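PDB 3BFM: biotin protein ligase-like protein of unknown function from Silicibacter sp., which is of unknown function but resembles biotin protein ligases and belongs to the biotin/lipoate A/B protein ligase family. Local coordinates for residues 42-53 with 156-167; 127-135 with 141-149. All coordinates share one frame; numbering follows the deposited sequence.

How the contacts relate
Both contacts build on one mixed beta sheet, in which strands 48-55 and 123-130 are antiparallel neighbours. Contact 1 lays residues 156-167, the first part of helix 156-175, against the hairpin 42-53. Contact 2 ties the end of strand 123-130 to the loop 141-149, which leads on toward that helix. Their centres lie about 14 Å apart. They meet directly: L127 N is 2.7 Å from A51 O, and L131 N is 2.7 Å from D47 O, both probable backbone hydrogen bonds. L159 of contact 1 also touches L129 and L146. The calcium ion bound by E43 belongs to contact 1 and lies about 14 Å from the side chain of L131 in contact 2.

Contact 1 of 2, residues 42-53 with 156-167. With CA (calcium ion), chain B.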
loop_
_atom_site.group_PDB
_atom_site.type_symbol
_atom_site.label_atom_id
_atom_site.label_comp_id
_atom_site.label_asym_id
_atom_site.label_seq_id
_atom_site.Cartn_x
_atom_site.Cartn_y
_atom_site.Cartn_z
ATOM N N TYR A 42 -9.139 3.717 13.162
ATOM C CA TYR A 42 -10.356 4.489 13.107
ATOM C C TYR A 42 -11.236 4.244 14.314
ATOM O O TYR A 42 -11.084 3.256 15.056
ATOM C CB TYR A 42 -11.100 4.209 11.791
ATOM C CG TYR A 42 -11.602 2.775 11.682
ATOM C CD1 TYR A 42 -12.838 2.434 12.166
ATOM C CD2 TYR A 42 -10.833 1.795 11.072
ATOM C CE1 TYR A 42 -13.306 1.160 12.077
ATOM C CE2 TYR A 42 -11.307 0.473 10.966
ATOM C CZ TYR A 42 -12.529 0.181 11.464
ATOM O OH TYR A 42 -13.004 -1.126 11.400
ATOM N N GLU A 43 -12.155 5.172 14.535
ATOM C CA GLU A 43 -13.110 5.079 15.639
ATOM C C GLU A 43 -14.337 5.829 15.177
ATOM O O GLU A 43 -14.248 7.035 14.912
ATOM C CB GLU A 43 -12.519 5.701 16.916
ATOM C CG GLU A 43 -13.363 5.502 18.121
ATOM C CD GLU A 43 -12.643 5.716 19.443
ATOM O OE1 GLU A 43 -11.576 6.397 19.536
ATOM O OE2 GLU A 43 -13.188 5.258 20.456
ATOM N N LEU A 44 -15.450 5.096 15.013
ATOM C CA LEU A 44 -16.708 5.672 14.563
ATOM C C LEU A 44 -17.725 5.680 15.704
ATOM O O LEU A 44 -17.948 4.648 16.377
ATOM C CB LEU A 44 -17.297 4.881 13.379
ATOM C CG LEU A 44 -16.916 5.261 11.942
ATOM C CD1 LEU A 44 -15.547 4.689 11.579
ATOM C CD2 LEU A 44 -17.965 4.765 10.961
ATOM N N GLY A 45 -18.333 6.837 15.921
ATOM C CA GLY A 45 -19.507 6.963 16.775
ATOM C C GLY A 45 -20.633 7.516 15.950
ATOM O O GLY A 45 -20.473 7.808 14.772
ATOM N N THR A 46 -21.797 7.682 16.556
ATOM C CA THR A 46 -22.899 8.268 15.866
ATOM C C THR A 46 -22.635 9.774 15.616
ATOM O O THR A 46 -23.148 10.312 14.659
ATOM C CB THR A 46 -24.203 8.067 16.661
ATOM O OG1 THR A 46 -24.068 8.646 17.957
ATOM C CG2 THR A 46 -24.450 6.576 16.856
ATOM N N ASP A 47 -21.839 10.403 16.488
ATOM C CA ASP A 47 -21.653 11.862 16.451
ATOM C C ASP A 47 -20.297 12.337 15.913
ATOM O O ASP A 47 -20.101 13.536 15.702
ATOM C CB ASP A 47 -21.799 12.435 17.857
ATOM C CG ASP A 47 -23.204 12.379 18.363
ATOM O OD1 ASP A 47 -24.100 11.841 17.663
ATOM O OD2 ASP A 47 -23.358 12.819 19.509
ATOM N N VAL A 48 -19.367 11.418 15.721
ATOM C CA VAL A 48 -18.010 11.802 15.328
ATOM C C VAL A 48 -17.350 10.676 14.555
ATOM O O VAL A 48 -17.651 9.491 14.756
ATOM C CB VAL A 48 -17.140 12.205 16.543
ATOM C CG1 VAL A 48 -17.148 11.089 17.574
ATOM C CG2 VAL A 48 -15.670 12.567 16.122
ATOM N N LEU A 49 -16.497 11.079 13.620
ATOM C CA LEU A 49 -15.615 10.147 12.900
ATOM C C LEU A 49 -14.164 10.509 13.181
ATOM O O LEU A 49 -13.774 11.650 13.005
ATOM C CB LEU A 49 -15.877 10.167 11.379
ATOM C CG LEU A 49 -14.917 9.409 10.431
ATOM C CD1 LEU A 49 -14.946 7.896 10.734
ATOM C CD2 LEU A 49 -15.255 9.646 8.962
ATOM N N ARG A 50 -13.361 9.544 13.624
ATOM C CA ARG A 50 -11.926 9.793 13.778
ATOM C C ARG A 50 -11.186 8.727 13.032
ATOM O O ARG A 50 -11.650 7.579 12.986
ATOM C CB ARG A 50 -11.486 9.858 15.244
ATOM C CG ARG A 50 -12.058 11.077 15.959
ATOM C CD ARG A 50 -11.778 11.011 17.452
ATOM N NE ARG A 50 -12.770 10.177 18.089
ATOM C CZ ARG A 50 -12.707 9.745 19.343
ATOM N NH1 ARG A 50 -11.681 10.043 20.128
ATOM N NH2 ARG A 50 -13.684 8.994 19.815
ATOM N N ALA A 51 -10.062 9.107 12.427
ATOM C CA ALA A 51 -9.224 8.165 11.760
ATOM C C ALA A 51 -7.832 8.693 11.659
ATOM O O ALA A 51 -7.583 9.898 11.825
ATOM C CB ALA A 51 -9.820 7.787 10.382
ATOM N N ALA A 52 -6.883 7.800 11.470
ATOM C CA ALA A 52 -5.464 8.237 11.383
ATOM C C ALA A 52 -4.739 7.244 10.490
ATOM O O ALA A 52 -4.982 6.055 10.578
ATOM C CB ALA A 52 -4.786 8.373 12.776
ATOM N N LEU A 53 -3.852 7.788 9.655
ATOM C CA LEU A 53 -3.011 7.035 8.704
ATOM C C LEU A 53 -1.552 7.120 9.100
ATOM O O LEU A 53 -1.036 8.236 9.348
ATOM C CB LEU A 53 -3.058 7.657 7.319
ATOM C CG LEU A 53 -4.369 8.165 6.766
ATOM C CD1 LEU A 53 -4.061 8.766 5.405
ATOM C CD2 LEU A 53 -5.372 7.021 6.660
ATOM N N ALA A 156 -20.820 7.313 7.384
ATOM C CA ALA A 156 -19.481 7.520 7.949
ATOM C C ALA A 156 -18.518 6.453 7.474
ATOM O O ALA A 156 -17.385 6.762 7.098
ATOM C CB ALA A 156 -19.508 7.562 9.514
ATOM N N PRO A 157 -18.953 5.170 7.497
ATOM C CA PRO A 157 -18.055 4.135 6.981
ATOM C C PRO A 157 -17.633 4.369 5.532
ATOM O O PRO A 157 -16.496 4.117 5.175
ATOM C CB PRO A 157 -18.905 2.846 7.059
ATOM C CG PRO A 157 -20.004 3.130 7.993
ATOM C CD PRO A 157 -20.230 4.614 7.982
ATOM N N ARG A 158 -18.560 4.776 4.680
ATOM C CA ARG A 158 -18.245 5.007 3.262
ATOM C C ARG A 158 -17.315 6.188 3.079
ATOM O O ARG A 158 -16.449 6.171 2.224
ATOM C CB ARG A 158 -19.516 5.230 2.451
ATOM C CG ARG A 158 -20.538 4.073 2.510
ATOM C CD ARG A 158 -20.055 2.795 1.845
ATOM N NE ARG A 158 -19.196 1.963 2.677
ATOM C CZ ARG A 158 -19.615 1.167 3.662
ATOM N NH1 ARG A 158 -20.898 1.121 4.008
ATOM N NH2 ARG A 158 -18.730 0.448 4.333
ATOM N N LEU A 159 -17.525 7.234 3.870
ATOM C CA LEU A 159 -16.634 8.419 3.874
ATOM C C LEU A 159 -15.181 8.080 4.295
ATOM O O LEU A 159 -14.201 8.518 3.682
ATOM C CB LEU A 159 -17.232 9.518 4.732
ATOM C CG LEU A 159 -16.433 10.836 4.765
ATOM C CD1 LEU A 159 -16.239 11.485 3.391
ATOM C CD2 LEU A 159 -17.063 11.871 5.731
ATOM N N LEU A 160 -15.059 7.292 5.360
ATOM C CA LEU A 160 -13.768 6.757 5.774
ATOM C C LEU A 160 -13.051 5.982 4.686
ATOM O O LEU A 160 -11.873 6.221 4.425
ATOM C CB LEU A 160 -13.949 5.908 7.024
ATOM C CG LEU A 160 -12.731 5.182 7.566
ATOM C CD1 LEU A 160 -11.585 6.165 7.919
ATOM C CD2 LEU A 160 -13.181 4.381 8.799
ATOM N N GLU A 161 -13.758 5.032 4.053
ATOM C CA GLU A 161 -13.205 4.257 2.963
ATOM C C GLU A 161 -12.750 5.154 1.840
ATOM O O GLU A 161 -11.682 4.960 1.265
ATOM C CB GLU A 161 -14.283 3.315 2.402
ATOM C CG GLU A 161 -14.622 2.194 3.324
ATOM C CD GLU A 161 -15.828 1.377 2.863
ATOM O OE1 GLU A 161 -16.586 1.844 1.973
ATOM O OE2 GLU A 161 -15.983 0.244 3.375
ATOM N N SER A 162 -13.580 6.142 1.533
ATOM C CA SER A 162 -13.306 7.054 0.431
ATOM C C SER A 162 -12.111 7.961 0.733
ATOM O O SER A 162 -11.303 8.243 -0.145
ATOM C CB SER A 162 -14.544 7.870 0.123
ATOM O OG SER A 162 -14.374 8.534 -1.098
ATOM N N TRP A 163 -11.998 8.403 1.982
ATOM C CA TRP A 163 -10.863 9.245 2.367
ATOM C C TRP A 163 -9.574 8.431 2.119
ATOM O O TRP A 163 -8.629 8.867 1.440
ATOM C CB TRP A 163 -10.973 9.697 3.798
ATOM C CG TRP A 163 -9.828 10.576 4.244
ATOM C CD1 TRP A 163 -9.406 11.751 3.654
ATOM C CD2 TRP A 163 -9.003 10.383 5.390
ATOM N NE1 TRP A 163 -8.370 12.273 4.361
ATOM C CE2 TRP A 163 -8.093 11.460 5.433
ATOM C CE3 TRP A 163 -8.931 9.391 6.370
ATOM C CZ2 TRP A 163 -7.103 11.569 6.417
ATOM C CZ3 TRP A 163 -7.943 9.484 7.356
ATOM C CH2 TRP A 163 -7.057 10.576 7.383
ATOM N N ALA A 164 -9.551 7.224 2.673
ATOM C CA ALA A 164 -8.382 6.359 2.495
ATOM C C ALA A 164 -7.997 6.174 1.026
ATOM O O ALA A 164 -6.808 6.318 0.665
ATOM C CB ALA A 164 -8.575 5.015 3.193
ATOM N N ARG A 165 -8.975 5.869 0.184
ATOM C CA ARG A 165 -8.744 5.674 -1.235
ATOM C C ARG A 165 -8.241 6.930 -1.920
ATOM O O ARG A 165 -7.246 6.887 -2.672
ATOM C CB ARG A 165 -10.001 5.215 -1.977
ATOM C CG ARG A 165 -10.219 3.752 -2.014
ATOM C CD ARG A 165 -11.214 3.357 -3.104
ATOM N NE ARG A 165 -12.420 4.204 -3.106
ATOM C CZ ARG A 165 -13.465 4.079 -2.277
ATOM N NH1 ARG A 165 -13.496 3.146 -1.323
ATOM N NH2 ARG A 165 -14.493 4.912 -2.394
ATOM N N HIS A 166 -8.886 8.063 -1.681
ATOM C CA HIS A 166 -8.394 9.276 -2.325
ATOM C C HIS A 166 -7.041 9.781 -1.783
ATOM O O HIS A 166 -6.222 10.271 -2.544
ATOM C CB HIS A 166 -9.435 10.396 -2.235
ATOM C CG HIS A 166 -10.567 10.235 -3.178
ATOM N ND1 HIS A 166 -11.738 9.618 -2.829
ATOM C CD2 HIS A 166 -10.710 10.627 -4.468
ATOM C CE1 HIS A 166 -12.558 9.613 -3.872
ATOM N NE2 HIS A 166 -11.956 10.223 -4.873
ATOM N N CYS A 167 -6.777 9.641 -0.477
ATOM C CA CYS A 167 -5.442 9.906 0.042
ATOM C C CYS A 167 -4.385 9.059 -0.652
ATOM O O CYS A 167 -3.328 9.547 -1.030
ATOM C CB CYS A 167 -5.382 9.680 1.555
ATOM S SG CYS A 167 -6.240 10.947 2.451
HETATM CA CA CA B . -11.569 6.095 21.989
HETATM O O HOH W 1 -13.313 7.568 22.647
HETATM O O HOH W 2 -11.970 3.882 22.712
HETATM O O HOH W 3 -10.960 6.233 24.362
#
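A51 and L160 meet more closely than carbon pairs usually do: A51 CB is 3.4 Å from L160 CD1. The small alanine lets the helix leucine come this near. L160 CG lies anti to the backbone N (chi1 176°), which sends both methyls toward the hairpin. Its other branch, CD2, meets Y42 CB at 3.6 Å, the two side chains crossing at about a right angle. L44, modelled in two positions, in one of them reaches the same methyl with CD1, packs CD2 on A156 CB at 3.5 Å and touches the ring of P157.

Farther along the helix, W163 meets L53 from the opposite direction. L53 is also modelled in two positions; in one, CD2 lies 3.6 Å from W163 CZ3 and CD1 stands over one face of the indole. A51 CB touches CZ3 as well, at 3.9 Å. The indole N-H is used by C71 O of helix 67-82, which helps set the turn of the ring. With an alanine in place of W163, A51 and, in this position, L53 would probably face a gap, and C71 O would lose its indole donor.

Strand 48-53 runs at 26° to the helix, so L49, A51 and L53 follow it one after another. No hydrogen bond crosses between the segments.

E43 and R50 point away from the helix, on the other face of the hairpin. E43 binds the calcium ion with both carboxylate oxygens, OE1 at 2.5 Å and OE2 at 2.4 Å. Three waters, Q21 and D22 complete the site. R50 lies beside E43 and gives an N-H to one of the metal waters. The chemistry is therefore split: apolar carbons join helix to sheet, and charge gathers round the metal on the far side of the strands.

Contact 2 of 2, residues 127-135 with 141-149; sequences LDLPLWPEG and PDETALYAE
The indole of W132 carries Y147 on one face. Y147 CB sits 3.4 Å from the centre of the six-membered ring, almost on its normal, in a CH-pi contact. The phenol ring follows edge-to-face, turning its edge toward the indole. The ring centres are 5.1 Å apart and the planes stand at 60°. W132 CE2 lies near the plane of the Y147 ring, at its edge. L131 CB touches Y147 CE2 at 3.8 Å. The Y147 hydroxyl is hydrogen-bonded to V154 O, which ties down the far end of the ring. W132 CG is anti to the carbonyl carbon (chi1 -65°), and this brings the indole back over Y147 although its CB points away.

Two backbone hydrogen bonds join the segments. L146 N bonds to P130 O and Y147 N to L131 O, each 2.9 Å long.

A145 fits its methyl against the turn of chain at 131-133. Its CB is 3.5 Å from L131 O and also touches the ring of P133. Toward helix 156-175, L131 and L146 lie side by side and point the same way, their CD2 methyls 3.9 Å apart. The same methyl of L146 meets L129 CD2. D142 approaches the P130 ring from the opposite direction. D142 OD2 meets P130 CG at 3.7 Å, while OD1 accepts from G105 N of strand 102-111.

L146 also packs on L159 of helix 156-175 and L79 of helix 67-82. The arrangement is a strand-to-helix connection that folds back on its own strand. It includes a short 3-10 segment around 146-148, at the edge of the core of this biotin/lipoate ligase-like fold.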
loop_
_atom_site.group_PDB
_atom_site.type_symbol
_atom_site.label_atom_id
_atom_site.label_comp_id
_atom_site.label_asym_id
_atom_site.label_seq_id
_atom_site.Cartn_x
_atom_site.Cartn_y
_atom_site.Cartn_z
ATOM N N LEU A 127 -7.659 12.515 11.058
ATOM C CA LEU A 127 -8.871 13.214 10.730
ATOM C C LEU A 127 -9.789 13.174 11.964
ATOM O O LEU A 127 -9.942 12.116 12.595
ATOM C CB LEU A 127 -9.545 12.504 9.529
ATOM C CG LEU A 127 -10.941 13.002 9.166
ATOM C CD1 LEU A 127 -10.879 14.491 8.725
ATOM C CD2 LEU A 127 -11.638 12.120 8.072
ATOM N N ASP A 128 -10.329 14.333 12.351
ATOM C CA ASP A 128 -11.402 14.392 13.337
ATOM C C ASP A 128 -12.573 15.152 12.676
ATOM O O ASP A 128 -12.406 16.280 12.228
ATOM C CB ASP A 128 -10.949 15.100 14.595
ATOM C CG ASP A 128 -10.029 14.240 15.476
ATOM O OD1 ASP A 128 -8.878 13.946 15.081
ATOM O OD2 ASP A 128 -10.455 13.894 16.600
ATOM N N LEU A 129 -13.737 14.515 12.587
ATOM C CA LEU A 129 -14.851 15.124 11.920
ATOM C C LEU A 129 -16.110 14.951 12.756
ATOM O O LEU A 129 -16.563 13.805 12.989
ATOM C CB LEU A 129 -15.037 14.514 10.516
ATOM C CG LEU A 129 -16.113 15.058 9.583
ATOM C CD1 LEU A 129 -15.693 16.449 9.060
ATOM C CD2 LEU A 129 -16.432 14.131 8.370
ATOM N N PRO A 130 -16.675 16.074 13.213
ATOM C CA PRO A 130 -17.970 15.989 13.867
ATOM C C PRO A 130 -19.098 15.697 12.915
ATOM O O PRO A 130 -19.175 16.280 11.865
ATOM C CB PRO A 130 -18.130 17.370 14.479
ATOM C CG PRO A 130 -17.339 18.280 13.619
ATOM C CD PRO A 130 -16.185 17.469 13.131
ATOM N N LEU A 131 -19.977 14.775 13.302
ATOM C CA LEU A 131 -21.091 14.357 12.454
ATOM C C LEU A 131 -22.372 15.031 12.925
ATOM O O LEU A 131 -23.109 15.548 12.107
ATOM C CB LEU A 131 -21.224 12.857 12.491
ATOM C CG LEU A 131 -20.010 12.085 11.968
ATOM C CD1 LEU A 131 -20.283 10.561 12.153
ATOM C CD2 LEU A 131 -19.691 12.391 10.519
ATOM N N TRP A 132 -22.626 15.012 14.225
ATOM C CA TRP A 132 -23.667 15.828 14.850
ATOM C C TRP A 132 -23.011 16.755 15.867
ATOM O O TRP A 132 -21.953 16.432 16.398
ATOM C CB TRP A 132 -24.633 14.942 15.614
ATOM C CG TRP A 132 -25.406 14.031 14.729
ATOM C CD1 TRP A 132 -25.340 12.680 14.717
ATOM C CD2 TRP A 132 -26.394 14.394 13.754
ATOM N NE1 TRP A 132 -26.210 12.188 13.798
ATOM C CE2 TRP A 132 -26.867 13.218 13.196
ATOM C CE3 TRP A 132 -26.934 15.608 13.313
ATOM C CZ2 TRP A 132 -27.840 13.202 12.178
ATOM C CZ3 TRP A 132 -27.885 15.600 12.313
ATOM C CH2 TRP A 132 -28.333 14.400 11.756
ATOM N N PRO A 133 -23.622 17.900 16.151
ATOM C CA PRO A 133 -22.925 18.803 17.091
ATOM C C PRO A 133 -22.927 18.263 18.512
ATOM O O PRO A 133 -23.925 17.734 18.948
ATOM C CB PRO A 133 -23.733 20.104 17.013
ATOM C CG PRO A 133 -24.622 19.965 15.841
ATOM C CD PRO A 133 -24.863 18.495 15.645
ATOM N N GLU A 134 -21.807 18.373 19.207
ATOM C CA GLU A 134 -21.758 18.012 20.626
ATOM C C GLU A 134 -22.222 19.207 21.448
ATOM O O GLU A 134 -21.577 20.253 21.431
ATOM C CB GLU A 134 -20.349 17.578 21.033
ATOM C CG GLU A 134 -19.233 18.447 20.497
ATOM N N GLY A 135 -23.347 19.062 22.147
ATOM C CA GLY A 135 -23.955 20.173 22.899
ATOM C C GLY A 135 -23.819 20.068 24.411
ATOM O O GLY A 135 -24.537 20.754 25.164
ATOM N N PRO A 141 -13.572 24.063 18.933
ATOM C CA PRO A 141 -13.460 25.070 17.898
ATOM C C PRO A 141 -14.552 24.926 16.823
ATOM O O PRO A 141 -14.739 25.817 16.012
ATOM C CB PRO A 141 -12.067 24.798 17.300
ATOM C CG PRO A 141 -11.838 23.362 17.512
ATOM C CD PRO A 141 -12.609 22.960 18.743
ATOM N N ASP A 142 -15.271 23.810 16.799
ATOM C CA ASP A 142 -16.190 23.547 15.682
ATOM C C ASP A 142 -17.428 24.421 15.712
ATOM O O ASP A 142 -18.039 24.579 16.751
ATOM C CB ASP A 142 -16.621 22.071 15.685
ATOM C CG ASP A 142 -15.445 21.114 15.482
ATOM O OD1 ASP A 142 -14.559 21.405 14.643
ATOM O OD2 ASP A 142 -15.410 20.078 16.181
ATOM N N GLU A 143 -17.816 24.933 14.556
ATOM C CA GLU A 143 -18.998 25.771 14.408
ATOM C C GLU A 143 -20.198 25.031 13.818
ATOM O O GLU A 143 -21.333 25.498 13.924
ATOM C CB GLU A 143 -18.637 26.979 13.541
ATOM C CG GLU A 143 -17.417 27.701 14.054
ATOM C CD GLU A 143 -16.891 28.804 13.125
ATOM O OE1 GLU A 143 -16.751 28.607 11.889
ATOM O OE2 GLU A 143 -16.573 29.881 13.671
ATOM N N THR A 144 -19.961 23.879 13.193
ATOM C CA THR A 144 -21.039 23.070 12.642
ATOM C C THR A 144 -20.622 21.603 12.726
ATOM O O THR A 144 -19.653 21.262 13.395
ATOM C CB THR A 144 -21.368 23.472 11.192
ATOM O OG1 THR A 144 -22.602 22.863 10.767
ATOM C CG2 THR A 144 -20.253 23.085 10.233
ATOM N N ALA A 145 -21.383 20.750 12.059
ATOM C CA ALA A 145 -21.115 19.328 12.014
ATOM C C ALA A 145 -21.631 18.861 10.670
ATOM O O ALA A 145 -22.528 19.477 10.091
ATOM C CB ALA A 145 -21.807 18.592 13.144
ATOM N N LEU A 146 -21.075 17.765 10.176
ATOM C CA LEU A 146 -21.342 17.291 8.832
ATOM C C LEU A 146 -22.818 17.126 8.519
ATOM O O LEU A 146 -23.276 17.563 7.468
ATOM C CB LEU A 146 -20.660 15.946 8.576
ATOM C CG LEU A 146 -20.563 15.553 7.096
ATOM C CD1 LEU A 146 -19.597 16.433 6.340
ATOM C CD2 LEU A 146 -20.136 14.080 7.049
ATOM N N TYR A 147 -23.555 16.483 9.426
ATOM C CA TYR A 147 -24.948 16.165 9.168
ATOM C C TYR A 147 -25.831 17.387 9.385
ATOM O O TYR A 147 -27.009 17.378 9.021
ATOM C CB TYR A 147 -25.414 14.964 10.007
ATOM C CG TYR A 147 -24.741 13.675 9.628
ATOM C CD1 TYR A 147 -24.327 13.431 8.326
ATOM C CD2 TYR A 147 -24.558 12.661 10.557
ATOM C CE1 TYR A 147 -23.704 12.258 7.992
ATOM C CE2 TYR A 147 -23.944 11.474 10.234
ATOM C CZ TYR A 147 -23.527 11.260 8.948
ATOM O OH TYR A 147 -22.908 10.056 8.629
ATOM N N ALA A 148 -25.260 18.432 9.969
ATOM C CA ALA A 148 -25.937 19.718 10.051
ATOM C C ALA A 148 -25.843 20.478 8.722
ATOM O O ALA A 148 -26.596 21.423 8.508
ATOM C CB ALA A 148 -25.356 20.566 11.212
ATOM N N GLU A 149 -24.945 20.057 7.831
ATOM C CA GLU A 149 -24.615 20.825 6.610
ATOM C C GLU A 149 -25.083 20.197 5.316
ATOM O O GLU A 149 -24.484 20.428 4.266
ATOM C CB GLU A 149 -23.093 21.036 6.537
ATOM C CG GLU A 149 -22.570 21.946 7.621
ATOM C CD GLU A 149 -23.182 23.350 7.538
ATOM O OE1 GLU A 149 -23.539 23.776 6.417
ATOM O OE2 GLU A 149 -23.299 24.003 8.598
#